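Local coordinates for protein oxidoreductase (Methanosarcina mazei, PDB 3KA7) that binds flavin-adenine dinucleotide and is probably an oxidoreductase of the flavin-containing amine oxidoreductase family, at residues V376-N387 / D399-E408; G160-E169 / L327-A335. All coordinates share one frame; numbering follows the deposited sequence.

Contact 1: V376-N387 / D399-E408; sequences VNRAASGTDPGN and DGAKGKGGIE. With FAD (flavin-adenine dinucleotide), chain B.
Lys402 and Asp384 meet obliquely, and the bend of the lysine chain decides how. CB and CG of Lys402 already lie along OD1 of Asp384, and the bends at chi3 (-68°) and chi4 (-55°) then turn CE and NZ back to the same carboxylate, where NZ closes a salt bridge. NZ approaches OD1 of Asp384 on the syn lone pair at 2.8 Å, while the backbone N of Lys402 reaches the same OD1 from above the carboxylate plane, also at 2.8 Å. One oxygen thus takes two donors from one residue, which fixes the rotation of the carboxylate. The ammonium also donates to two backbone carbonyls, with NZ 2.8 Å from Ala379 O and 3.0 Å from Asp399 O; a lysine suits this buried place because its three protons can tie both loops to one charge.

Asp399 works at the other end. Its side chain crosses that of Arg378 at about a right angle, and OD1 receives the Arg378 backbone N at 2.9 Å from well above the carboxylate plane (62° out of it). OD2 turns to the cofactor, accepting from the ribityl hydroxyl O3' of FAD at 2.7 Å, and also pairs with Arg38. The Arg378 chain, extended from CG to NE, carries its guanidinium along to the pyrophosphate, where O1A of FAD lies near the plane at its edge. Gly400 passes under the arginine: a CB there would press on Arg378 CB, so glycine fits. Val376 lays CG1 and CG2 on the dimethylbenzene end of the flavin, CG2 being 3.6 Å from C8M of FAD.

Two loops flanking strand 394-396 therefore form one wall of the FAD site, with an aspartate on the ribityl chain and an arginine on the pyrophosphate, in a Rossmann-type flavoprotein.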
loop_
_atom_site.group_PDB
_atom_site.type_symbol
_atom_site.label_atom_id
_atom_site.label_comp_id
_atom_site.label_asym_id
_atom_site.label_seq_id
_atom_site.Cartn_x
_atom_site.Cartn_y
_atom_site.Cartn_z
ATOM N N VAL A 376 3.176 -6.880 2.509
ATOM C CA VAL A 376 2.450 -5.849 1.789
ATOM C C VAL A 376 2.099 -4.696 2.729
ATOM O O VAL A 376 2.479 -3.565 2.458
ATOM C CB VAL A 376 1.210 -6.381 1.078
ATOM C CG1 VAL A 376 0.437 -5.218 0.475
ATOM C CG2 VAL A 376 1.624 -7.383 -0.013
ATOM N N ASN A 377 1.379 -4.980 3.825
ATOM C CA ASN A 377 1.183 -4.010 4.929
ATOM C C ASN A 377 1.509 -4.684 6.251
ATOM O O ASN A 377 1.217 -5.852 6.412
ATOM C CB ASN A 377 -0.281 -3.567 5.036
ATOM C CG ASN A 377 -0.705 -2.606 3.933
ATOM O OD1 ASN A 377 0.125 -2.006 3.231
ATOM N ND2 ASN A 377 -2.010 -2.448 3.784
ATOM N N ARG A 378 2.080 -3.951 7.200
ATOM C CA ARG A 378 2.374 -4.518 8.528
ATOM C C ARG A 378 1.120 -4.794 9.354
ATOM O O ARG A 378 1.123 -5.661 10.242
ATOM C CB ARG A 378 3.364 -3.605 9.277
ATOM C CG ARG A 378 4.704 -3.531 8.567
ATOM C CD ARG A 378 5.834 -3.076 9.498
ATOM N NE ARG A 378 7.133 -3.375 8.892
ATOM C CZ ARG A 378 7.696 -2.569 8.029
ATOM N NH1 ARG A 378 7.039 -1.463 7.727
ATOM N NH2 ARG A 378 8.870 -2.847 7.459
ATOM N N ALA A 379 0.053 -4.054 9.070
ATOM C CA ALA A 379 -1.256 -4.300 9.672
ATOM C C ALA A 379 -2.272 -4.359 8.544
ATOM O O ALA A 379 -2.325 -3.449 7.703
ATOM C CB ALA A 379 -1.615 -3.183 10.627
ATOM N N ALA A 380 -3.082 -5.411 8.527
ATOM C CA ALA A 380 -4.040 -5.609 7.451
ATOM C C ALA A 380 -4.992 -4.441 7.394
ATOM O O ALA A 380 -5.448 -3.950 8.427
ATOM C CB ALA A 380 -4.811 -6.882 7.653
ATOM N N SER A 381 -5.302 -3.994 6.185
ATOM C CA SER A 381 -6.257 -2.909 6.056
ATOM C C SER A 381 -7.504 -3.184 6.874
ATOM O O SER A 381 -8.000 -4.302 6.899
ATOM C CB SER A 381 -6.633 -2.684 4.601
ATOM O OG SER A 381 -5.847 -1.639 4.076
ATOM N N GLY A 382 -8.009 -2.142 7.525
ATOM C CA GLY A 382 -9.195 -2.247 8.359
ATOM C C GLY A 382 -8.906 -2.638 9.795
ATOM O O GLY A 382 -9.834 -2.713 10.606
ATOM N N THR A 383 -7.636 -2.908 10.116
ATOM C CA THR A 383 -7.253 -3.352 11.469
ATOM C C THR A 383 -6.228 -2.438 12.165
ATOM O O THR A 383 -5.857 -2.659 13.324
ATOM C CB THR A 383 -6.682 -4.793 11.467
ATOM O OG1 THR A 383 -5.346 -4.790 10.939
ATOM C CG2 THR A 383 -7.555 -5.738 10.650
ATOM N N ASP A 384 -5.761 -1.405 11.478
ATOM C CA ASP A 384 -4.695 -0.585 12.060
ATOM C C ASP A 384 -5.021 -0.051 13.440
ATOM O O ASP A 384 -6.150 0.387 13.694
ATOM C CB ASP A 384 -4.315 0.571 11.142
ATOM C CG ASP A 384 -3.758 0.088 9.839
ATOM O OD1 ASP A 384 -2.545 0.286 9.594
ATOM O OD2 ASP A 384 -4.541 -0.524 9.083
ATOM N N PRO A 385 -4.019 -0.067 14.325
ATOM C CA PRO A 385 -4.117 0.550 15.624
ATOM C C PRO A 385 -3.722 2.007 15.444
ATOM O O PRO A 385 -3.388 2.422 14.334
ATOM C CB PRO A 385 -3.028 -0.176 16.409
ATOM C CG PRO A 385 -1.965 -0.365 15.394
ATOM C CD PRO A 385 -2.676 -0.632 14.098
ATOM N N GLY A 386 -3.770 2.787 16.512
ATOM C CA GLY A 386 -3.326 4.168 16.430
ATOM C C GLY A 386 -1.820 4.289 16.322
ATOM O O GLY A 386 -1.108 3.294 16.145
ATOM N N ASN A 387 -1.318 5.516 16.434
ATOM C CA ASN A 387 0.113 5.764 16.295
ATOM C C ASN A 387 0.815 5.958 17.624
ATOM O O ASN A 387 2.016 6.194 17.647
ATOM C CB ASN A 387 0.370 7.024 15.466
ATOM C CG ASN A 387 -0.352 7.012 14.173
ATOM O OD1 ASN A 387 0.091 6.362 13.213
ATOM N ND2 ASN A 387 -1.481 7.739 14.111
ATOM N N ASP A 399 2.863 1.728 7.392
ATOM C CA ASP A 399 1.679 0.942 7.071
ATOM C C ASP A 399 1.276 -0.061 8.160
ATOM O O ASP A 399 0.376 -0.879 7.956
ATOM C CB ASP A 399 1.744 0.343 5.649
ATOM C CG ASP A 399 2.694 -0.851 5.529
ATOM O OD1 ASP A 399 3.216 -1.355 6.555
ATOM O OD2 ASP A 399 2.922 -1.278 4.382
ATOM N N GLY A 400 1.928 0.029 9.313
ATOM C CA GLY A 400 1.481 -0.683 10.516
ATOM C C GLY A 400 0.666 0.224 11.415
ATOM O O GLY A 400 0.186 -0.192 12.477
ATOM N N ALA A 401 0.513 1.475 10.983
ATOM C CA ALA A 401 -0.290 2.457 11.716
ATOM C C ALA A 401 -0.936 3.438 10.743
ATOM O O ALA A 401 -0.704 4.647 10.828
ATOM C CB ALA A 401 0.569 3.203 12.714
ATOM N N LYS A 402 -1.743 2.919 9.830
ATOM C CA LYS A 402 -2.390 3.751 8.796
ATOM C C LYS A 402 -3.624 4.453 9.337
ATOM O O LYS A 402 -4.320 3.916 10.211
ATOM C CB LYS A 402 -2.805 2.895 7.601
ATOM C CG LYS A 402 -1.648 2.142 6.954
ATOM C CD LYS A 402 -2.071 1.400 5.685
ATOM C CE LYS A 402 -3.019 0.239 6.000
ATOM N NZ LYS A 402 -2.441 -0.725 7.025
ATOM N N GLY A 403 -3.899 5.647 8.805
ATOM C CA GLY A 403 -5.180 6.312 9.051
ATOM C C GLY A 403 -6.322 5.496 8.486
ATOM O O GLY A 403 -6.220 4.924 7.399
ATOM N N LYS A 404 -7.428 5.431 9.219
ATOM C CA LYS A 404 -8.547 4.608 8.771
ATOM C C LYS A 404 -9.073 5.070 7.419
ATOM O O LYS A 404 -9.244 6.262 7.177
ATOM C CB LYS A 404 -9.679 4.613 9.806
ATOM C CG LYS A 404 -9.294 4.020 11.140
ATOM C CD LYS A 404 -10.482 3.967 12.089
ATOM C CE LYS A 404 -10.003 3.706 13.498
ATOM N NZ LYS A 404 -10.747 2.586 14.115
ATOM N N GLY A 405 -9.333 4.109 6.541
ATOM C CA GLY A 405 -9.991 4.403 5.269
ATOM C C GLY A 405 -9.089 4.788 4.112
ATOM O O GLY A 405 -9.558 4.897 2.980
ATOM N N GLY A 406 -7.802 5.014 4.375
ATOM C CA GLY A 406 -6.844 5.267 3.287
ATOM C C GLY A 406 -6.258 3.982 2.717
ATOM O O GLY A 406 -5.794 3.123 3.473
ATOM N N ILE A 407 -6.294 3.831 1.393
ATOM C CA ILE A 407 -5.684 2.671 0.740
ATOM C C ILE A 407 -4.164 2.838 0.803
ATOM O O ILE A 407 -3.645 3.878 0.386
ATOM C CB ILE A 407 -6.093 2.601 -0.748
ATOM C CG1 ILE A 407 -7.595 2.368 -0.904
ATOM C CG2 ILE A 407 -5.339 1.502 -1.471
ATOM C CD1 ILE A 407 -8.058 2.342 -2.374
ATOM N N GLU A 408 -3.458 1.846 1.346
ATOM C CA GLU A 408 -1.997 1.776 1.205
ATOM C C GLU A 408 -1.285 3.073 1.616
ATOM O O GLU A 408 -1.474 3.541 2.733
ATOM C CB GLU A 408 -1.618 1.368 -0.225
ATOM C CG GLU A 408 -2.277 0.066 -0.735
ATOM C CD GLU A 408 -1.734 -1.193 -0.066
ATOM O OE1 GLU A 408 -0.701 -1.120 0.640
ATOM O OE2 GLU A 408 -2.339 -2.271 -0.261
HETATM P PA FAD B . 8.699 0.775 5.265
HETATM O O1A FAD B . 8.272 -0.436 6.051
HETATM O O2A FAD B . 8.672 0.648 3.760
HETATM O O5B FAD B . 10.179 1.201 5.718
HETATM C C5B FAD B . 10.659 0.831 7.005
HETATM C C4B FAD B . 12.152 1.170 6.963
HETATM O O4B FAD B . 12.765 0.949 8.218
HETATM C C3B FAD B . 12.880 0.297 5.938
HETATM O O3B FAD B . 13.582 1.108 5.008
HETATM C C2B FAD B . 13.838 -0.541 6.788
HETATM O O2B FAD B . 15.051 -0.844 6.125
HETATM C C1B FAD B . 14.037 0.339 8.016
HETATM N N9A FAD B . 14.378 -0.380 9.250
HETATM C C8A FAD B . 13.854 -1.553 9.756
HETATM N N7A FAD B . 14.440 -1.791 10.965
HETATM C C5A FAD B . 15.317 -0.780 11.211
HETATM C C6A FAD B . 16.188 -0.523 12.259
HETATM N N6A FAD B . 16.176 -1.293 13.343
HETATM N N1A FAD B . 16.971 0.613 12.219
HETATM C C2A FAD B . 16.908 1.486 11.151
HETATM N N3A FAD B . 16.046 1.227 10.106
HETATM C C4A FAD B . 15.278 0.108 10.150
HETATM N N1 FAD B . 1.263 1.112 -1.771
HETATM C C2 FAD B . 0.656 2.023 -2.618
HETATM O O2 FAD B . 0.250 3.104 -2.169
HETATM N N3 FAD B . 0.486 1.700 -3.955
HETATM C C4 FAD B . 0.914 0.479 -4.449
HETATM O O4 FAD B . 0.767 0.185 -5.635
HETATM C C4X FAD B . 1.517 -0.438 -3.601
HETATM N N5 FAD B . 1.930 -1.671 -4.085
HETATM C C5X FAD B . 2.544 -2.568 -3.227
HETATM C C6 FAD B . 2.980 -3.805 -3.702
HETATM C C7 FAD B . 3.615 -4.700 -2.849
HETATM C C7M FAD B . 4.073 -6.032 -3.390
HETATM C C8 FAD B . 3.803 -4.350 -1.519
HETATM C C8M FAD B . 4.477 -5.292 -0.563
HETATM C C9 FAD B . 3.360 -3.121 -1.037
HETATM C C9A FAD B . 2.734 -2.222 -1.895
HETATM N N10 FAD B . 2.291 -0.995 -1.417
HETATM C C10 FAD B . 1.692 -0.103 -2.263
HETATM C "C1'" FAD B . 2.396 -0.639 0.029
HETATM C "C2'" FAD B . 3.616 0.270 0.227
HETATM O "O2'" FAD B . 4.730 -0.272 -0.476
HETATM C "C3'" FAD B . 3.919 0.377 1.718
HETATM O "O3'" FAD B . 2.710 0.628 2.425
HETATM C "C4'" FAD B . 4.916 1.464 2.110
HETATM O "O4'" FAD B . 6.078 1.437 1.307
HETATM C "C5'" FAD B . 5.327 1.182 3.551
HETATM O "O5'" FAD B . 5.997 2.323 4.026
HETATM P P FAD B . 6.338 2.465 5.570
HETATM O O1P FAD B . 6.219 3.918 5.961
HETATM O O2P FAD B . 5.535 1.505 6.425
HETATM O O3P FAD B . 7.895 2.092 5.729
HETATM O O HOH W 1 -3.911 -0.796 2.331
HETATM O O HOH W 2 -7.547 0.776 4.226
HETATM O O HOH W 3 -4.440 4.399 12.782
#

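Contact 2: G160-E169 / L327-A335; sequences GWALSLKSDE and LTMCHQYVA
Tyr333, on strand 326-334 of the mixed sheet, lies against the turn that follows helix 149-163, a helix-on-strand contact beside the flavin. Its CB lies against CA of Gly160. CG stands anti to the backbone N (chi1 158°), which swings the ring under the turn: CD1 lies 3.2 Å from Ser164 O, which sits at the ring edge, and the backbone of Leu165 and Lys166 covers one face. Across the ring, CE2 meets CG of Lys166 at 3.3 Å, the lysine chain crossing at about a right angle with its aliphatic part on the aromatic carbons. At the tip, OH comes to 3.0 Å from Glu169 OE1, the carboxylate nearly perpendicular to the ring. The same OE1 accepts the backbone N of Lys166 and holds the turn closed. Were this ring cut back to an alanine, the Lys166 chain would probably lose its aromatic support, Glu169 its phenol neighbour, and a gap would open beside the turn.

Two residues back, His331 points the same way. Its CB packs at 3.8 Å from Trp161 CE3, and Trp161 in turn meets Phe54 edge-to-face. Ser164, with positive phi at the helix end, brings its hydroxyl, also bonded to Ala280 O, into the imidazole plane, where His331 NE2 donates to Ser164 OG at 2.9 Å.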
loop_
_atom_site.group_PDB
_atom_site.type_symbol
_atom_site.label_atom_id
_atom_site.label_comp_id
_atom_site.label_asym_id
_atom_site.label_seq_id
_atom_site.Cartn_x
_atom_site.Cartn_y
_atom_site.Cartn_z
ATOM N N GLY A 160 -8.172 -7.741 -3.323
ATOM C CA GLY A 160 -6.868 -8.365 -3.525
ATOM C C GLY A 160 -5.833 -7.391 -4.057
ATOM O O GLY A 160 -4.735 -7.285 -3.506
ATOM N N TRP A 161 -6.185 -6.660 -5.116
ATOM C CA TRP A 161 -5.294 -5.650 -5.678
ATOM C C TRP A 161 -5.023 -4.482 -4.723
ATOM O O TRP A 161 -3.865 -4.157 -4.441
ATOM C CB TRP A 161 -5.867 -5.093 -6.986
ATOM C CG TRP A 161 -5.088 -3.913 -7.478
ATOM C CD1 TRP A 161 -5.365 -2.595 -7.250
ATOM C CD2 TRP A 161 -3.888 -3.946 -8.242
ATOM N NE1 TRP A 161 -4.409 -1.800 -7.840
ATOM C CE2 TRP A 161 -3.493 -2.607 -8.462
ATOM C CE3 TRP A 161 -3.113 -4.979 -8.786
ATOM C CZ2 TRP A 161 -2.351 -2.277 -9.186
ATOM C CZ3 TRP A 161 -1.972 -4.645 -9.500
ATOM C CH2 TRP A 161 -1.603 -3.304 -9.691
ATOM N N ALA A 162 -6.091 -3.866 -4.216
ATOM C CA ALA A 162 -5.974 -2.629 -3.444
ATOM C C ALA A 162 -5.433 -2.843 -2.033
ATOM O O ALA A 162 -4.666 -2.014 -1.541
ATOM C CB ALA A 162 -7.319 -1.929 -3.367
ATOM N N LEU A 163 -5.842 -3.941 -1.395
ATOM C CA LEU A 163 -5.600 -4.164 0.040
ATOM C C LEU A 163 -4.821 -5.449 0.353
ATOM O O LEU A 163 -4.399 -5.663 1.496
ATOM C CB LEU A 163 -6.931 -4.227 0.797
ATOM C CG LEU A 163 -7.943 -3.109 0.543
ATOM C CD1 LEU A 163 -9.220 -3.361 1.355
ATOM C CD2 LEU A 163 -7.348 -1.776 0.888
ATOM N N SER A 164 -4.633 -6.292 -0.650
ATOM C CA SER A 164 -4.062 -7.628 -0.454
ATOM C C SER A 164 -4.857 -8.415 0.606
ATOM O O SER A 164 -4.290 -9.010 1.533
ATOM C CB SER A 164 -2.553 -7.555 -0.123
ATOM O OG SER A 164 -1.854 -8.615 -0.785
ATOM N N LEU A 165 -6.179 -8.415 0.450
ATOM C CA LEU A 165 -7.091 -9.143 1.337
ATOM C C LEU A 165 -8.216 -9.766 0.515
ATOM O O LEU A 165 -8.463 -9.345 -0.607
ATOM C CB LEU A 165 -7.729 -8.184 2.342
ATOM C CG LEU A 165 -6.787 -7.547 3.356
ATOM C CD1 LEU A 165 -7.500 -6.440 4.128
ATOM C CD2 LEU A 165 -6.287 -8.623 4.271
ATOM N N LYS A 166 -8.920 -10.740 1.087
ATOM C CA LYS A 166 -10.146 -11.227 0.450
ATOM C C LYS A 166 -11.327 -10.396 0.930
ATOM O O LYS A 166 -11.286 -9.832 2.010
ATOM C CB LYS A 166 -10.383 -12.687 0.812
ATOM C CG LYS A 166 -9.358 -13.609 0.215
ATOM C CD LYS A 166 -9.625 -13.826 -1.254
ATOM C CE LYS A 166 -10.715 -14.860 -1.464
ATOM N NZ LYS A 166 -10.506 -15.601 -2.748
ATOM N N SER A 167 -12.401 -10.344 0.149
ATOM C CA SER A 167 -13.539 -9.515 0.544
ATOM C C SER A 167 -14.222 -10.023 1.814
ATOM O O SER A 167 -14.959 -9.276 2.472
ATOM C CB SER A 167 -14.550 -9.385 -0.601
ATOM O OG SER A 167 -15.116 -10.643 -0.919
ATOM N N ASP A 168 -13.989 -11.281 2.171
ATOM C CA ASP A 168 -14.568 -11.794 3.414
ATOM C C ASP A 168 -13.675 -11.475 4.621
ATOM O O ASP A 168 -13.962 -11.902 5.737
ATOM C CB ASP A 168 -14.905 -13.299 3.317
ATOM C CG ASP A 168 -13.668 -14.193 3.242
ATOM O OD1 ASP A 168 -12.535 -13.677 3.167
ATOM O OD2 ASP A 168 -13.840 -15.443 3.271
ATOM N N GLU A 169 -12.605 -10.710 4.384
ATOM C CA GLU A 169 -11.609 -10.404 5.411
ATOM C C GLU A 169 -11.482 -8.912 5.663
ATOM O O GLU A 169 -10.557 -8.479 6.359
ATOM C CB GLU A 169 -10.209 -10.871 4.996
ATOM C CG GLU A 169 -10.076 -12.300 4.546
ATOM C CD GLU A 169 -8.620 -12.691 4.415
ATOM O OE1 GLU A 169 -7.876 -12.019 3.654
ATOM O OE2 GLU A 169 -8.215 -13.672 5.089
ATOM N N LEU A 327 6.856 -2.206 -18.846
ATOM C CA LEU A 327 6.934 -2.879 -17.554
ATOM C C LEU A 327 5.516 -3.149 -17.104
ATOM O O LEU A 327 4.764 -2.216 -16.832
ATOM C CB LEU A 327 7.631 -1.983 -16.536
ATOM C CG LEU A 327 7.707 -2.477 -15.085
ATOM C CD1 LEU A 327 8.270 -3.915 -14.989
ATOM C CD2 LEU A 327 8.513 -1.498 -14.230
ATOM N N THR A 328 5.157 -4.420 -17.036
ATOM C CA THR A 328 3.816 -4.813 -16.627
ATOM C C THR A 328 3.959 -5.603 -15.337
ATOM O O THR A 328 4.688 -6.600 -15.294
ATOM C CB THR A 328 3.160 -5.678 -17.696
ATOM O OG1 THR A 328 3.225 -4.997 -18.959
ATOM C CG2 THR A 328 1.692 -5.980 -17.341
HETATM N N MSE A 329 3.284 -5.136 -14.286
HETATM C CA MSE A 329 3.387 -5.764 -12.963
HETATM C C MSE A 329 2.044 -6.303 -12.479
HETATM O O MSE A 329 1.025 -5.618 -12.558
HETATM C CB MSE A 329 4.000 -4.797 -11.948
HETATM C CG MSE A 329 5.424 -4.396 -12.318
HETATM SE SE MSE A 329 6.258 -3.267 -10.992
HETATM C CE MSE A 329 5.155 -1.719 -11.141
ATOM N N CYS A 330 2.068 -7.535 -11.979
ATOM C CA CYS A 330 0.878 -8.256 -11.554
ATOM C C CYS A 330 0.912 -8.474 -10.047
ATOM O O CYS A 330 1.974 -8.718 -9.487
ATOM C CB CYS A 330 0.844 -9.629 -12.215
ATOM S SG CYS A 330 1.111 -9.576 -14.014
ATOM N N HIS A 331 -0.250 -8.413 -9.407
ATOM C CA HIS A 331 -0.339 -8.706 -7.970
ATOM C C HIS A 331 -1.284 -9.857 -7.680
ATOM O O HIS A 331 -2.379 -9.944 -8.255
ATOM C CB HIS A 331 -0.840 -7.508 -7.169
ATOM C CG HIS A 331 -0.735 -7.714 -5.687
ATOM N ND1 HIS A 331 0.478 -7.784 -5.034
ATOM C CD2 HIS A 331 -1.685 -7.917 -4.742
ATOM C CE1 HIS A 331 0.271 -8.006 -3.746
ATOM N NE2 HIS A 331 -1.033 -8.083 -3.541
ATOM N N GLN A 332 -0.875 -10.725 -6.765
ATOM C CA GLN A 332 -1.788 -11.717 -6.237
ATOM C C GLN A 332 -1.734 -11.745 -4.709
ATOM O O GLN A 332 -0.656 -11.809 -4.104
ATOM C CB GLN A 332 -1.511 -13.097 -6.842
ATOM C CG GLN A 332 -0.136 -13.665 -6.509
ATOM C CD GLN A 332 0.223 -14.889 -7.352
ATOM O OE1 GLN A 332 0.098 -16.036 -6.894
ATOM N NE2 GLN A 332 0.682 -14.651 -8.570
ATOM N N TYR A 333 -2.909 -11.645 -4.099
ATOM C CA TYR A 333 -3.094 -11.864 -2.678
ATOM C C TYR A 333 -2.574 -13.247 -2.288
ATOM O O TYR A 333 -2.786 -14.203 -3.019
ATOM C CB TYR A 333 -4.602 -11.783 -2.377
ATOM C CG TYR A 333 -5.065 -12.465 -1.105
ATOM C CD1 TYR A 333 -4.851 -11.880 0.131
ATOM C CD2 TYR A 333 -5.730 -13.691 -1.144
ATOM C CE1 TYR A 333 -5.274 -12.497 1.300
ATOM C CE2 TYR A 333 -6.170 -14.310 0.025
ATOM C CZ TYR A 333 -5.935 -13.702 1.240
ATOM O OH TYR A 333 -6.358 -14.285 2.417
ATOM N N VAL A 334 -1.894 -13.338 -1.146
ATOM C CA VAL A 334 -1.523 -14.631 -0.547
ATOM C C VAL A 334 -2.115 -14.711 0.857
ATOM O O VAL A 334 -1.866 -13.839 1.695
ATOM C CB VAL A 334 0.023 -14.825 -0.477
ATOM C CG1 VAL A 334 0.400 -16.131 0.216
ATOM C CG2 VAL A 334 0.611 -14.810 -1.866
ATOM N N ALA A 335 -2.908 -15.751 1.095
ATOM C CA ALA A 335 -3.487 -15.994 2.426
ATOM C C ALA A 335 -2.380 -16.393 3.408
ATOM O O ALA A 335 -1.424 -17.068 3.031
ATOM C CB ALA A 335 -4.536 -17.093 2.322
HETATM O O HOH W 4 -2.855 -11.241 2.854
#

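Along the chain the two contacts come in series: 160-169 with 327-335 closes before 376-387 with 399-408 begins. Their centres lie about 15 Å apart, both beside the FAD. Contact 2 joins helix 149-163 to strand 326-334 of the mixed sheet near the flavin, whereas contact 1 is made of loops around strand 394-396, an outer strand of the parallel sheet, leading into helix 408-421. They meet directly where Ser381 touches Leu163 and Leu165, and where Ile407 packs on the carbonyl O of Ala162. Segment 376-387, coming after mixed-sheet strand 362-370 and before parallel-sheet strand 394-396, joins the two sheets along the chain, and both contacts come near the cofactor.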